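Local coordinates for organophosphorus hydrolase (Pseudomonas pseudoalcaligenes, PDB 4LE6), which probably hydrolyses organophosphate triesters at a two-zinc site, as a member of the metallo-beta-lactamase superfamily, at residues K63-D67 and K68-S72; T105-A108 and Q109-P113. All coordinates share one frame; numbering follows the deposited sequence.

In the fold
Both contacts are local and follow one another along the chain: contact 1 (63-72) leads from strand 62-63 into helix 67-76, and contact 2 (105-113) is a pair of turns in the loop that leaves strand 100-103. Their centres lie about 29 Å apart and their nearest atoms about 18 Å. Contact 1 sits on the surface, its centre about 24 Å from that of the chain and away from the metal site. Contact 2 borders the site: the side chain of Phe111 comes within about 4 Å of that of the zinc ligand Asp143 and about 7 Å of a zinc ion, and a glycerol, probably from the crystallisation liquor, lies about 4 Å from the Phe111 side chain.

Contact 1: K63-D67 and K68-S72; sequences KGIDD and KDLQS
Ile65 and Leu70 meet with their side chains crossing at about a right angle where the chain enters helix 67-76. The methyl branch CG2 of Ile65 packs on CB of Leu70 at 4.0 Å, while the longer branch runs over the first turn: with CG1 anti to the backbone N (chi1 -176°) and the chain extended beyond it, CD1 ends 3.7 Å from Leu70 N and CG1 lies 3.7 Å from Asp69 CB. A branched apolar residue suits this position, since one branch can face the leucine and the other the backbone of the turn. Asp66 occupies the N-cap, though its carboxylate makes no capping bond, so Ile65 just before it and Leu70 in the first turn form the hydrophobic staple of a helix start. Ile65 also touches Lys258 and Val261. Within that frame Leu70 N bonds to Asp66 O (3.0 Å), and Gln71 N bonds to Asp67 O (2.9 Å).

The acidic side chains stand beside this apolar pair. Asp66 and Asp69 lie side by side and point the same way, their carboxylate planes turned 36° apart and their OD2 atoms at 4.1 Å. Like charges this close would be unfavourable alone, but a water accepts from Asp66 N and donates to Asp69 OD2, and a second donates to that same OD2 and weakly to Asp66 OD2. Acidic residues suit a helix N-terminus, whose positive dipole end would probably ease their crowding. Asp67 runs alongside Gln71, its OD1 3.5 Å from Gln71 CG and thus against the aliphatic part of the chain; the amide plane is turned 49° from the carboxylate, and OE1 accepts a weak bond from Ser81 OG.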
loop_
_atom_site.group_PDB
_atom_site.type_symbol
_atom_site.label_atom_id
_atom_site.label_comp_id
_atom_site.label_asym_id
_atom_site.label_seq_id
_atom_site.Cartn_x
_atom_site.Cartn_y
_atom_site.Cartn_z
ATOM N N LYS A 63 -15.889 20.833 1.457
ATOM C CA LYS A 63 -16.692 21.808 2.191
ATOM C C LYS A 63 -17.456 21.185 3.361
ATOM O O LYS A 63 -17.654 19.967 3.413
ATOM C CB LYS A 63 -17.673 22.491 1.232
ATOM C CG LYS A 63 -17.024 23.551 0.346
ATOM C CD LYS A 63 -16.656 24.807 1.144
ATOM C CE LYS A 63 -15.866 25.820 0.307
ATOM N NZ LYS A 63 -14.374 25.653 0.425
ATOM N N GLY A 64 -17.878 22.029 4.295
ATOM C CA GLY A 64 -18.590 21.575 5.476
ATOM C C GLY A 64 -17.668 21.431 6.675
ATOM O O GLY A 64 -18.063 20.904 7.715
ATOM N N ILE A 65 -16.440 21.924 6.535
ATOM C CA ILE A 65 -15.444 21.831 7.600
ATOM C C ILE A 65 -14.582 23.092 7.661
ATOM O O ILE A 65 -14.208 23.638 6.619
ATOM C CB ILE A 65 -14.541 20.589 7.382
ATOM C CG1 ILE A 65 -13.552 20.430 8.532
ATOM C CG2 ILE A 65 -13.798 20.673 6.038
ATOM C CD1 ILE A 65 -12.906 19.063 8.576
ATOM N N ASP A 66 -14.265 23.550 8.876
ATOM C CA ASP A 66 -13.329 24.656 9.056
ATOM C C ASP A 66 -11.964 24.304 8.462
ATOM O O ASP A 66 -11.541 23.154 8.497
ATOM C CB ASP A 66 -13.131 24.973 10.544
ATOM C CG ASP A 66 -14.393 25.450 11.216
ATOM O OD1 ASP A 66 -15.495 25.153 10.708
ATOM O OD2 ASP A 66 -14.280 26.114 12.270
ATOM N N ASP A 67 -11.289 25.318 7.932
ATOM C CA ASP A 67 -9.930 25.205 7.407
ATOM C C ASP A 67 -8.964 24.521 8.387
ATOM O O ASP A 67 -8.174 23.641 8.010
ATOM C CB ASP A 67 -9.429 26.620 7.115
ATOM C CG ASP A 67 -8.308 26.661 6.103
ATOM O OD1 ASP A 67 -7.446 25.757 6.112
ATOM O OD2 ASP A 67 -8.287 27.617 5.298
ATOM N N LYS A 68 -9.036 24.937 9.645
ATOM C CA LYS A 68 -8.134 24.441 10.680
ATOM C C LYS A 68 -8.297 22.936 10.843
ATOM O O LYS A 68 -7.320 22.179 10.828
ATOM C CB LYS A 68 -8.437 25.128 12.013
ATOM C CG LYS A 68 -7.216 25.611 12.766
ATOM C CD LYS A 68 -7.558 26.036 14.193
ATOM C CE LYS A 68 -8.543 27.198 14.229
ATOM N NZ LYS A 68 -8.838 27.619 15.627
ATOM N N ASP A 69 -9.548 22.507 10.994
ATOM C CA ASP A 69 -9.868 21.095 11.203
ATOM C C ASP A 69 -9.511 20.248 9.995
ATOM O O ASP A 69 -9.059 19.098 10.119
ATOM C CB ASP A 69 -11.350 20.950 11.522
ATOM C CG ASP A 69 -11.714 21.600 12.833
ATOM O OD1 ASP A 69 -10.981 21.372 13.817
ATOM O OD2 ASP A 69 -12.714 22.351 12.879
ATOM N N LEU A 70 -9.715 20.827 8.820
ATOM C CA LEU A 70 -9.360 20.168 7.571
ATOM C C LEU A 70 -7.854 19.937 7.542
ATOM O O LEU A 70 -7.382 18.806 7.302
ATOM C CB LEU A 70 -9.798 21.032 6.388
ATOM C CG LEU A 70 -9.555 20.498 4.980
ATOM C CD1 LEU A 70 -10.068 19.071 4.816
ATOM C CD2 LEU A 70 -10.231 21.425 3.980
ATOM N N GLN A 71 -7.096 20.996 7.835
ATOM C CA GLN A 71 -5.634 20.894 7.849
ATOM C C GLN A 71 -5.132 19.908 8.895
ATOM O O GLN A 71 -4.162 19.183 8.655
ATOM C CB GLN A 71 -4.986 22.263 8.090
ATOM C CG GLN A 71 -5.124 23.218 6.911
ATOM C CD GLN A 71 -4.506 22.662 5.635
ATOM O OE1 GLN A 71 -3.455 22.017 5.670
ATOM N NE2 GLN A 71 -5.159 22.903 4.504
ATOM N N SER A 72 -5.758 19.914 10.071
ATOM C CA SER A 72 -5.430 18.923 11.097
ATOM C C SER A 72 -5.669 17.506 10.577
ATOM O O SER A 72 -4.811 16.626 10.722
ATOM C CB SER A 72 -6.258 19.156 12.358
ATOM O OG SER A 72 -5.934 20.410 12.934
HETATM O O HOH W 1 -14.966 22.380 11.295
HETATM O O HOH W 2 -12.342 24.558 14.567
#

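Contact 2: T105-A108 and Q109-P113; sequences TGAA and QCFGP. With EDO (1,2-ethanediol), chain L.
Phi 46° and psi -125° put Ala108 at the first corner of a type II' beta turn, a place more often taken by glycine, and this bends the chain so that Ala107 O faces Cys110 N. The N-H of Cys110 bonds to Ala107 O, with N and O 2.9 Å apart. With SG beside its own backbone N (chi1 -82°), the sulfur of Cys110 lies 3.8 Å from Ala107 O. Alanine, without a longer side chain, is a modest burden at a corner that favours glycine.

A type I turn, Gln109 to Gly112, follows at once. One water sits in the bend of the two turns and ties them together: it donates to Ala108 O (2.7 Å) and Gly112 O (2.7 Å) and accepts from Phe111 N (2.8 Å), so three backbone groups are satisfied by a single molecule. Gly112, at positive phi just before Pro113, adopts a conformation in which a CB would run into the proline ring. Phe111 CD2 meets Ala107 CB obliquely at 4.5 Å, and the carbonyl oxygen of Phe111 takes weak bonds from a 1,2-ethanediol.

The loop runs from strand 100-103 toward helix 118-124. A disulfide from Cys110 to Cys146, just beyond helix 142-145, ties the turn to the chain just after that helix; Thr105 bonds to His144 on the helix itself, and Ala107 N is held by Asp52 of strand 45-57.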
loop_
_atom_site.group_PDB
_atom_site.type_symbol
_atom_site.label_atom_id
_atom_site.label_comp_id
_atom_site.label_asym_id
_atom_site.label_seq_id
_atom_site.Cartn_x
_atom_site.Cartn_y
_atom_site.Cartn_z
ATOM N N THR A 105 -12.477 3.509 -16.263
ATOM C CA THR A 105 -11.455 3.426 -17.297
ATOM C C THR A 105 -10.408 4.508 -17.197
ATOM O O THR A 105 -9.562 4.648 -18.087
ATOM C CB THR A 105 -12.073 3.528 -18.710
ATOM O OG1 THR A 105 -12.576 4.855 -18.935
ATOM C CG2 THR A 105 -13.171 2.524 -18.871
ATOM N N GLY A 106 -10.424 5.253 -16.103
ATOM C CA GLY A 106 -9.512 6.370 -15.967
ATOM C C GLY A 106 -9.866 7.514 -16.911
ATOM O O GLY A 106 -10.980 7.562 -17.456
ATOM N N ALA A 107 -8.917 8.428 -17.104
ATOM C CA ALA A 107 -9.183 9.736 -17.702
ATOM C C ALA A 107 -8.615 9.907 -19.099
ATOM O O ALA A 107 -8.792 10.962 -19.703
ATOM C CB ALA A 107 -8.618 10.821 -16.811
ATOM N N ALA A 108 -7.915 8.894 -19.601
ATOM C CA ALA A 108 -7.136 9.064 -20.825
ATOM C C ALA A 108 -6.353 10.374 -20.715
ATOM O O ALA A 108 -5.648 10.578 -19.730
ATOM C CB ALA A 108 -8.054 9.051 -22.039
ATOM N N GLN A 109 -6.499 11.277 -21.688
ATOM C CA GLN A 109 -5.785 12.556 -21.680
ATOM C C GLN A 109 -6.694 13.732 -21.286
ATOM O O GLN A 109 -6.304 14.887 -21.439
ATOM C CB GLN A 109 -5.212 12.874 -23.066
ATOM C CG GLN A 109 -4.404 11.774 -23.743
ATOM C CD GLN A 109 -4.677 11.724 -25.256
ATOM O OE1 GLN A 109 -5.793 11.404 -25.690
ATOM N NE2 GLN A 109 -3.672 12.061 -26.056
ATOM N N CYS A 110 -7.897 13.442 -20.797
ATOM C CA CYS A 110 -8.868 14.488 -20.466
ATOM C C CYS A 110 -8.379 15.485 -19.420
ATOM O O CYS A 110 -8.765 16.654 -19.448
ATOM C CB CYS A 110 -10.182 13.865 -19.978
ATOM S SG CYS A 110 -11.259 13.324 -21.360
ATOM N N PHE A 111 -7.539 15.025 -18.500
ATOM C CA PHE A 111 -7.039 15.877 -17.425
ATOM C C PHE A 111 -5.516 15.998 -17.463
ATOM O O PHE A 111 -4.881 16.291 -16.447
ATOM C CB PHE A 111 -7.497 15.314 -16.069
ATOM C CG PHE A 111 -8.914 15.654 -15.710
ATOM C CD1 PHE A 111 -9.465 16.873 -16.072
ATOM C CD2 PHE A 111 -9.695 14.766 -14.992
ATOM C CE1 PHE A 111 -10.760 17.185 -15.748
ATOM C CE2 PHE A 111 -11.003 15.083 -14.659
ATOM C CZ PHE A 111 -11.531 16.291 -15.038
ATOM N N GLY A 112 -4.924 15.773 -18.633
ATOM C CA GLY A 112 -3.485 15.914 -18.771
ATOM C C GLY A 112 -2.664 14.649 -18.557
ATOM O O GLY A 112 -3.188 13.583 -18.220
ATOM N N PRO A 113 -1.344 14.776 -18.705
ATOM C CA PRO A 113 -0.401 13.658 -18.780
ATOM C C PRO A 113 -0.077 12.960 -17.445
ATOM O O PRO A 113 0.627 11.963 -17.483
ATOM C CB PRO A 113 0.858 14.314 -19.370
ATOM C CG PRO A 113 0.759 15.786 -18.986
ATOM C CD PRO A 113 -0.656 16.063 -18.520
HETATM C C1 EDO L . -4.809 20.080 -14.228
HETATM O O1 EDO L . -4.605 18.668 -14.070
HETATM C C2 EDO L . -5.549 20.330 -15.533
HETATM O O2 EDO L . -5.521 19.122 -16.295
HETATM O O HOH W 3 -5.810 12.862 -18.373
#